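Local coordinates for putative lipoprotein (Campylobacter jejuni subsp. jejuni, PDB 2G5G) that binds a pair of cofacial hemes through tyrosine ligands as a dimer and probably serves in bacterial heme transport, at residues K57-E68 / Q125-S135. Sequence-based numbering, arbitrary orientation.
Sequences KISQVMIFNALE and QFVNVVFYSKS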
ATOM      1  N   LYS A  57       7.068  -0.409 -26.578  1.00 29.92           N
ATOM      2  CA  LYS A  57       5.742  -0.645 -27.118  1.00 30.16           C
ATOM      3  C   LYS A  57       5.752  -0.877 -28.630  1.00 29.33           C
ATOM      4  O   LYS A  57       5.119  -1.803 -29.124  1.00 29.41           O
ATOM      5  CB  LYS A  57       4.780   0.425 -26.581  1.00 29.49           C
ATOM      6  CG  LYS A  57       4.383  -0.034 -25.194  1.00 31.37           C
ATOM      7  CD  LYS A  57       4.460   0.998 -24.158  1.00 30.82           C
ATOM      8  CE  LYS A  57       4.846   0.373 -22.880  1.00 27.97           C
ATOM      9  NZ  LYS A  57       3.896  -0.498 -22.123  1.00 26.31           N
ATOM     10  N   ILE A  58       6.523  -0.095 -29.371  1.00 30.07           N
ATOM     11  CA  ILE A  58       6.688  -0.365 -30.799  1.00 30.51           C
ATOM     12  C   ILE A  58       7.305  -1.755 -31.083  1.00 29.79           C
ATOM     13  O   ILE A  58       6.843  -2.497 -31.959  1.00 29.53           O
ATOM     14  CB  ILE A  58       7.511   0.755 -31.515  1.00 30.77           C
ATOM     15  CG1 ILE A  58       6.809   2.111 -31.354  1.00 31.53           C
ATOM     16  CG2 ILE A  58       7.658   0.411 -32.982  1.00 30.88           C
ATOM     17  CD1 ILE A  58       7.722   3.343 -31.560  1.00 32.12           C
ATOM     18  N   SER A  59       8.374  -2.076 -30.352  1.00 29.06           N
ATOM     19  CA  SER A  59       9.064  -3.368 -30.446  1.00 28.53           C
ATOM     20  C   SER A  59       8.155  -4.603 -30.209  1.00 27.38           C
ATOM     21  O   SER A  59       8.270  -5.624 -30.886  1.00 26.38           O
ATOM     22  CB  SER A  59      10.229  -3.347 -29.442  1.00 28.12           C
ATOM     23  OG  SER A  59      11.233  -2.444 -29.903  1.00 29.14           O
ATOM     24  N   GLN A  60       7.254  -4.477 -29.251  1.00 27.00           N
ATOM     25  CA  GLN A  60       6.300  -5.541 -28.931  1.00 26.35           C
ATOM     26  C   GLN A  60       5.400  -5.852 -30.129  1.00 26.20           C
ATOM     27  O   GLN A  60       5.186  -7.004 -30.458  1.00 23.84           O
ATOM     28  CB  GLN A  60       5.494  -5.170 -27.708  1.00 25.84           C
ATOM     29  CG  GLN A  60       6.328  -4.991 -26.482  1.00 25.20           C
ATOM     30  CD  GLN A  60       5.703  -4.086 -25.431  1.00 24.18           C
ATOM     31  OE1 GLN A  60       4.503  -3.809 -25.444  1.00 24.99           O
ATOM     32  NE2 GLN A  60       6.535  -3.627 -24.486  1.00 24.76           N
ATOM     33  N   VAL A  61       4.911  -4.813 -30.799  1.00 27.37           N
ATOM     34  CA  VAL A  61       4.079  -4.973 -31.993  1.00 26.99           C
ATOM     35  C   VAL A  61       4.833  -5.659 -33.123  1.00 27.30           C
ATOM     36  O   VAL A  61       4.299  -6.567 -33.761  1.00 27.11           O
ATOM     37  CB  VAL A  61       3.432  -3.599 -32.430  1.00 27.26           C
ATOM     38  CG1 VAL A  61       2.772  -3.693 -33.817  1.00 26.68           C
ATOM     39  CG2 VAL A  61       2.464  -3.110 -31.386  1.00 26.73           C
HETATM   40  N   MSE A  62       6.088  -5.269 -33.339  1.00 27.26           N
HETATM   41  CA  MSE A  62       6.909  -5.858 -34.385  1.00 29.83           C
HETATM   42  C   MSE A  62       7.144  -7.339 -34.150  1.00 27.15           C
HETATM   43  O   MSE A  62       7.024  -8.159 -35.076  1.00 26.11           O
HETATM   44  CB  MSE A  62       8.260  -5.137 -34.469  1.00 28.90           C
HETATM   45  CG  MSE A  62       8.137  -3.692 -34.958  1.00 32.80           C
HETATM   46 SE   MSE A  62       9.894  -2.790 -34.857  0.70 41.20          SE
HETATM   47  CE  MSE A  62      10.971  -4.139 -35.747  0.80 31.33           C
ATOM     48  N   ILE A  63       7.505  -7.682 -32.915  1.00 25.92           N
ATOM     49  CA  ILE A  63       7.795  -9.086 -32.578  1.00 23.25           C
ATOM     50  C   ILE A  63       6.468  -9.879 -32.663  1.00 23.26           C
ATOM     51  O   ILE A  63       6.412 -10.916 -33.308  1.00 22.18           O
ATOM     52  CB  ILE A  63       8.379  -9.212 -31.160  1.00 23.87           C
ATOM     53  CG1 ILE A  63       9.726  -8.489 -31.064  1.00 21.20           C
ATOM     54  CG2 ILE A  63       8.506 -10.732 -30.760  1.00 21.64           C
ATOM     55  CD1 ILE A  63      10.181  -8.234 -29.595  1.00 22.37           C
ATOM     56  N   PHE A  64       5.423  -9.396 -31.999  1.00 23.02           N
ATOM     57  CA  PHE A  64       4.134 -10.113 -32.085  1.00 25.37           C
ATOM     58  C   PHE A  64       3.726 -10.358 -33.546  1.00 25.11           C
ATOM     59  O   PHE A  64       3.440 -11.489 -33.927  1.00 24.74           O
ATOM     60  CB  PHE A  64       3.014  -9.440 -31.281  1.00 24.94           C
ATOM     61  CG  PHE A  64       1.657 -10.115 -31.427  1.00 26.63           C
ATOM     62  CD1 PHE A  64       0.683  -9.547 -32.242  1.00 27.50           C
ATOM     63  CD2 PHE A  64       1.375 -11.335 -30.800  1.00 24.38           C
ATOM     64  CE1 PHE A  64      -0.558 -10.155 -32.412  1.00 28.47           C
ATOM     65  CE2 PHE A  64       0.130 -11.959 -30.975  1.00 24.93           C
ATOM     66  CZ  PHE A  64      -0.844 -11.360 -31.772  1.00 24.00           C
ATOM     67  N   ASN A  65       3.718  -9.303 -34.355  1.00 26.02           N
ATOM     68  CA  ASN A  65       3.300  -9.424 -35.748  1.00 26.78           C
ATOM     69  C   ASN A  65       4.083 -10.490 -36.485  1.00 26.20           C
ATOM     70  O   ASN A  65       3.498 -11.232 -37.278  1.00 26.64           O
ATOM     71  CB  ASN A  65       3.456  -8.096 -36.506  1.00 26.85           C
ATOM     72  CG  ASN A  65       2.296  -7.116 -36.281  1.00 28.80           C
ATOM     73  OD1 ASN A  65       1.299  -7.392 -35.611  1.00 31.14           O
ATOM     74  ND2 ASN A  65       2.447  -5.946 -36.856  1.00 31.93           N
ATOM     75  N   ALA A  66       5.406 -10.564 -36.285  1.00 25.24           N
ATOM     76  CA  ALA A  66       6.186 -11.531 -37.074  1.00 24.89           C
ATOM     77  C   ALA A  66       5.875 -12.965 -36.628  1.00 24.74           C
ATOM     78  O   ALA A  66       5.834 -13.912 -37.446  1.00 24.32           O
ATOM     79  CB  ALA A  66       7.691 -11.243 -36.991  1.00 25.81           C
ATOM     80  N   LEU A  67       5.666 -13.134 -35.328  1.00 23.49           N
ATOM     81  CA  LEU A  67       5.434 -14.480 -34.807  1.00 22.91           C
ATOM     82  C   LEU A  67       4.027 -14.942 -35.206  1.00 22.42           C
ATOM     83  O   LEU A  67       3.858 -16.081 -35.598  1.00 23.10           O
ATOM     84  CB  LEU A  67       5.562 -14.491 -33.287  1.00 22.73           C
ATOM     85  CG  LEU A  67       6.915 -14.195 -32.624  1.00 22.90           C
ATOM     86  CD1 LEU A  67       6.660 -13.941 -31.137  1.00 20.33           C
ATOM     87  CD2 LEU A  67       7.842 -15.348 -32.765  1.00 22.59           C
ATOM     88  N   GLU A  68       3.054 -14.046 -35.068  1.00 21.60           N
ATOM     89  CA  GLU A  68       1.622 -14.292 -35.371  1.00 22.99           C
ATOM     90  C   GLU A  68       1.429 -14.689 -36.820  1.00 22.99           C
ATOM     91  O   GLU A  68       0.715 -15.654 -37.111  1.00 22.45           O
ATOM     92  CB  GLU A  68       0.757 -13.057 -35.016  1.00 23.17           C
ATOM     93  CG  GLU A  68      -0.736 -13.046 -35.517  1.00 24.26           C
ATOM     94  CD  GLU A  68      -1.541 -14.206 -34.975  1.00 29.54           C
ATOM     95  OE1 GLU A  68      -1.021 -14.915 -34.067  1.00 28.65           O
ATOM     96  OE2 GLU A  68      -2.689 -14.413 -35.455  1.00 26.18           O
ATOM     97  N   GLN A 125      -1.867   0.053 -28.350  1.00 35.10           N
ATOM     98  CA  GLN A 125      -1.355  -0.349 -29.654  1.00 36.80           C
ATOM     99  C   GLN A 125      -1.131  -1.858 -29.661  1.00 35.34           C
ATOM    100  O   GLN A 125      -1.590  -2.548 -30.572  1.00 35.57           O
ATOM    101  CB  GLN A 125      -0.053   0.394 -29.997  1.00 36.50           C
ATOM    102  CG  GLN A 125       0.453   0.198 -31.439  1.00 40.32           C
ATOM    103  CD  GLN A 125       1.852   0.779 -31.665  1.00 40.77           C
ATOM    104  OE1 GLN A 125       2.468   1.340 -30.745  1.00 47.85           O
ATOM    105  NE2 GLN A 125       2.358   0.645 -32.895  1.00 44.67           N
ATOM    106  N   PHE A 126      -0.435  -2.359 -28.642  1.00 34.17           N
ATOM    107  CA  PHE A 126      -0.096  -3.783 -28.585  1.00 33.01           C
ATOM    108  C   PHE A 126      -1.348  -4.644 -28.377  1.00 33.11           C
ATOM    109  O   PHE A 126      -1.564  -5.636 -29.103  1.00 33.27           O
ATOM    110  CB  PHE A 126       0.906  -4.057 -27.465  1.00 31.71           C
ATOM    111  CG  PHE A 126       1.278  -5.522 -27.318  1.00 28.39           C
ATOM    112  CD1 PHE A 126       1.997  -6.162 -28.309  1.00 25.76           C
ATOM    113  CD2 PHE A 126       0.920  -6.234 -26.173  1.00 27.44           C
ATOM    114  CE1 PHE A 126       2.354  -7.505 -28.173  1.00 26.40           C
ATOM    115  CE2 PHE A 126       1.295  -7.583 -26.014  1.00 23.56           C
ATOM    116  CZ  PHE A 126       2.003  -8.208 -27.025  1.00 22.72           C
ATOM    117  N   VAL A 127      -2.158  -4.256 -27.397  1.00 33.20           N
ATOM    118  CA  VAL A 127      -3.329  -5.044 -27.033  1.00 33.97           C
ATOM    119  C   VAL A 127      -4.365  -5.082 -28.176  1.00 34.81           C
ATOM    120  O   VAL A 127      -5.048  -6.088 -28.340  1.00 35.04           O
ATOM    121  CB  VAL A 127      -3.971  -4.577 -25.721  1.00 33.57           C
ATOM    122  CG1 VAL A 127      -5.241  -5.360 -25.448  1.00 34.41           C
ATOM    123  CG2 VAL A 127      -3.016  -4.746 -24.555  1.00 33.05           C
ATOM    124  N   ASN A 128      -4.450  -4.013 -28.971  1.00 35.56           N
ATOM    125  CA  ASN A 128      -5.368  -3.987 -30.111  1.00 36.67           C
ATOM    126  C   ASN A 128      -4.972  -4.962 -31.169  1.00 36.66           C
ATOM    127  O   ASN A 128      -5.811  -5.738 -31.616  1.00 37.29           O
ATOM    128  CB  ASN A 128      -5.540  -2.582 -30.724  1.00 37.11           C
ATOM    129  CG  ASN A 128      -6.722  -1.840 -30.142  1.00 38.93           C
ATOM    130  OD1 ASN A 128      -6.701  -1.426 -28.978  1.00 41.21           O
ATOM    131  ND2 ASN A 128      -7.773  -1.676 -30.947  1.00 39.67           N
ATOM    132  N   VAL A 129      -3.686  -4.937 -31.544  1.00 36.03           N
ATOM    133  CA  VAL A 129      -3.136  -5.853 -32.529  1.00 35.31           C
ATOM    134  C   VAL A 129      -3.280  -7.300 -32.056  1.00 34.17           C
ATOM    135  O   VAL A 129      -3.600  -8.195 -32.856  1.00 33.68           O
ATOM    136  CB  VAL A 129      -1.647  -5.539 -32.860  1.00 35.24           C
ATOM    137  CG1 VAL A 129      -1.113  -6.526 -33.858  1.00 37.28           C
ATOM    138  CG2 VAL A 129      -1.510  -4.141 -33.435  1.00 37.14           C
ATOM    139  N   VAL A 130      -3.055  -7.521 -30.762  1.00 32.96           N
ATOM    140  CA  VAL A 130      -3.183  -8.871 -30.192  1.00 32.52           C
ATOM    141  C   VAL A 130      -4.643  -9.343 -30.243  1.00 33.13           C
ATOM    142  O   VAL A 130      -4.949 -10.408 -30.829  1.00 31.84           O
ATOM    143  CB  VAL A 130      -2.621  -8.963 -28.763  1.00 32.23           C
ATOM    144  CG1 VAL A 130      -2.980 -10.311 -28.117  1.00 30.44           C
ATOM    145  CG2 VAL A 130      -1.092  -8.803 -28.807  1.00 30.43           C
ATOM    146  N   PHE A 131      -5.511  -8.532 -29.642  1.00 33.18           N
ATOM    147  CA  PHE A 131      -6.909  -8.863 -29.489  1.00 34.12           C
ATOM    148  C   PHE A 131      -7.595  -9.268 -30.788  1.00 34.14           C
ATOM    149  O   PHE A 131      -8.339 -10.247 -30.771  1.00 33.79           O
ATOM    150  CB  PHE A 131      -7.693  -7.767 -28.776  1.00 34.53           C
ATOM    151  CG  PHE A 131      -9.097  -8.171 -28.454  1.00 36.61           C
ATOM    152  CD1 PHE A 131      -9.362  -8.995 -27.351  1.00 37.11           C
ATOM    153  CD2 PHE A 131     -10.158  -7.784 -29.281  1.00 37.40           C
ATOM    154  CE1 PHE A 131     -10.657  -9.395 -27.050  1.00 38.95           C
ATOM    155  CE2 PHE A 131     -11.455  -8.185 -28.997  1.00 36.67           C
ATOM    156  CZ  PHE A 131     -11.713  -8.985 -27.873  1.00 37.39           C
ATOM    157  N   TYR A 132      -7.298  -8.568 -31.897  1.00 33.83           N
ATOM    158  CA  TYR A 132      -7.956  -8.801 -33.204  1.00 33.56           C
ATOM    159  C   TYR A 132      -7.304  -9.811 -34.128  1.00 32.91           C
ATOM    160  O   TYR A 132      -7.802 -10.055 -35.244  1.00 32.82           O
ATOM    161  CB  TYR A 132      -8.209  -7.473 -33.942  1.00 33.94           C
ATOM    162  CG  TYR A 132      -9.166  -6.603 -33.164  1.00 35.14           C
ATOM    163  CD1 TYR A 132      -8.709  -5.470 -32.481  1.00 35.72           C
ATOM    164  CD2 TYR A 132     -10.518  -6.951 -33.041  1.00 35.26           C
ATOM    165  CE1 TYR A 132      -9.578  -4.680 -31.724  1.00 37.11           C
ATOM    166  CE2 TYR A 132     -11.402  -6.162 -32.283  1.00 36.04           C
ATOM    167  CZ  TYR A 132     -10.927  -5.020 -31.641  1.00 36.35           C
ATOM    168  OH  TYR A 132     -11.777  -4.231 -30.893  1.00 36.24           O
ATOM    169  N   SER A 133      -6.187 -10.397 -33.689  1.00 30.78           N
ATOM    170  CA  SER A 133      -5.555 -11.460 -34.453  1.00 29.75           C
ATOM    171  C   SER A 133      -6.254 -12.750 -34.043  1.00 28.86           C
ATOM    172  O   SER A 133      -7.290 -12.724 -33.411  1.00 29.16           O
ATOM    173  CB  SER A 133      -4.049 -11.549 -34.122  1.00 29.78           C
ATOM    174  OG  SER A 133      -3.870 -11.784 -32.721  1.00 28.27           O
ATOM    175  N   LYS A 134      -5.646 -13.879 -34.360  1.00 29.60           N
ATOM    176  CA  LYS A 134      -6.146 -15.176 -33.930  1.00 29.13           C
ATOM    177  C   LYS A 134      -5.745 -15.559 -32.498  1.00 29.38           C
ATOM    178  O   LYS A 134      -6.120 -16.636 -32.008  1.00 29.23           O
ATOM    179  CB  LYS A 134      -5.669 -16.218 -34.929  1.00 30.11           C
ATOM    180  CG  LYS A 134      -6.361 -16.071 -36.287  1.00 32.21           C
ATOM    181  CD  LYS A 134      -5.794 -17.039 -37.269  1.00 37.50           C
ATOM    182  CE  LYS A 134      -6.790 -17.236 -38.385  1.00 40.50           C
ATOM    183  NZ  LYS A 134      -6.606 -18.530 -39.088  1.00 43.09           N
ATOM    184  N   SER A 135      -4.983 -14.691 -31.826  1.00 27.73           N
ATOM    185  CA  SER A 135      -4.545 -14.966 -30.458  1.00 26.91           C
ATOM    186  C   SER A 135      -5.650 -14.806 -29.441  1.00 26.44           C
ATOM    187  O   SER A 135      -6.502 -13.933 -29.578  1.00 26.48           O
ATOM    188  CB  SER A 135      -3.405 -14.019 -30.053  1.00 26.32           C
ATOM    189  OG  SER A 135      -2.265 -14.289 -30.823  1.00 26.17           O
TER
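The ring of F64 takes a methyl of V130 almost squarely on one face: V130 CG2 stands 3.7 Å from the ring centroid and 4° off the normal, a CH-pi contact. The same methyl also lies above the rim of the F126 ring, joining the two aromatics, while F64 CB meets the edge of F126 at CE1 (3.7 Å). With CG anti to the backbone N, F64 reaches across to the turn that follows helix 124-131, where two hydroxyls lie near its ring plane, S133 OG 3.2 Å from F64 CZ and S135 OG 3.3 Å from F64 CE2. Beside this aromatic centre, V61 CG2 packs on the extended chain of Q125, and the Q60 amide stands nearly upright to the F126 ring, their planes 82° apart.

E68 supplies the polar link. Its CB lies over the rim of the other F64 face, and the bend at chi2 brings the carboxylate back to the turn, OE2 accepting from K134 N at 3.2 Å, with the donor above the carboxylate plane. Behind these groups, S133 OG donates to V130 O (2.6 Å) and accepts from S135 N, forming an ST turn, while S135 OG also bonds to F78 O. K57 NZ bonds to D122 O and forms a salt bridge with E49, which also accepts from Q60 NE2.

The local axes run 9.3 Å apart at 16°, so this is near-parallel packing of two helices, with F64 and V130 both touching V80 of strand 78-82. About 14 Å separates the K57 side chain from bound heme; the chemistry implies an apolar helix-to-helix seam lying against strand 78-82, closed at one end by a carboxylate-to-backbone bond.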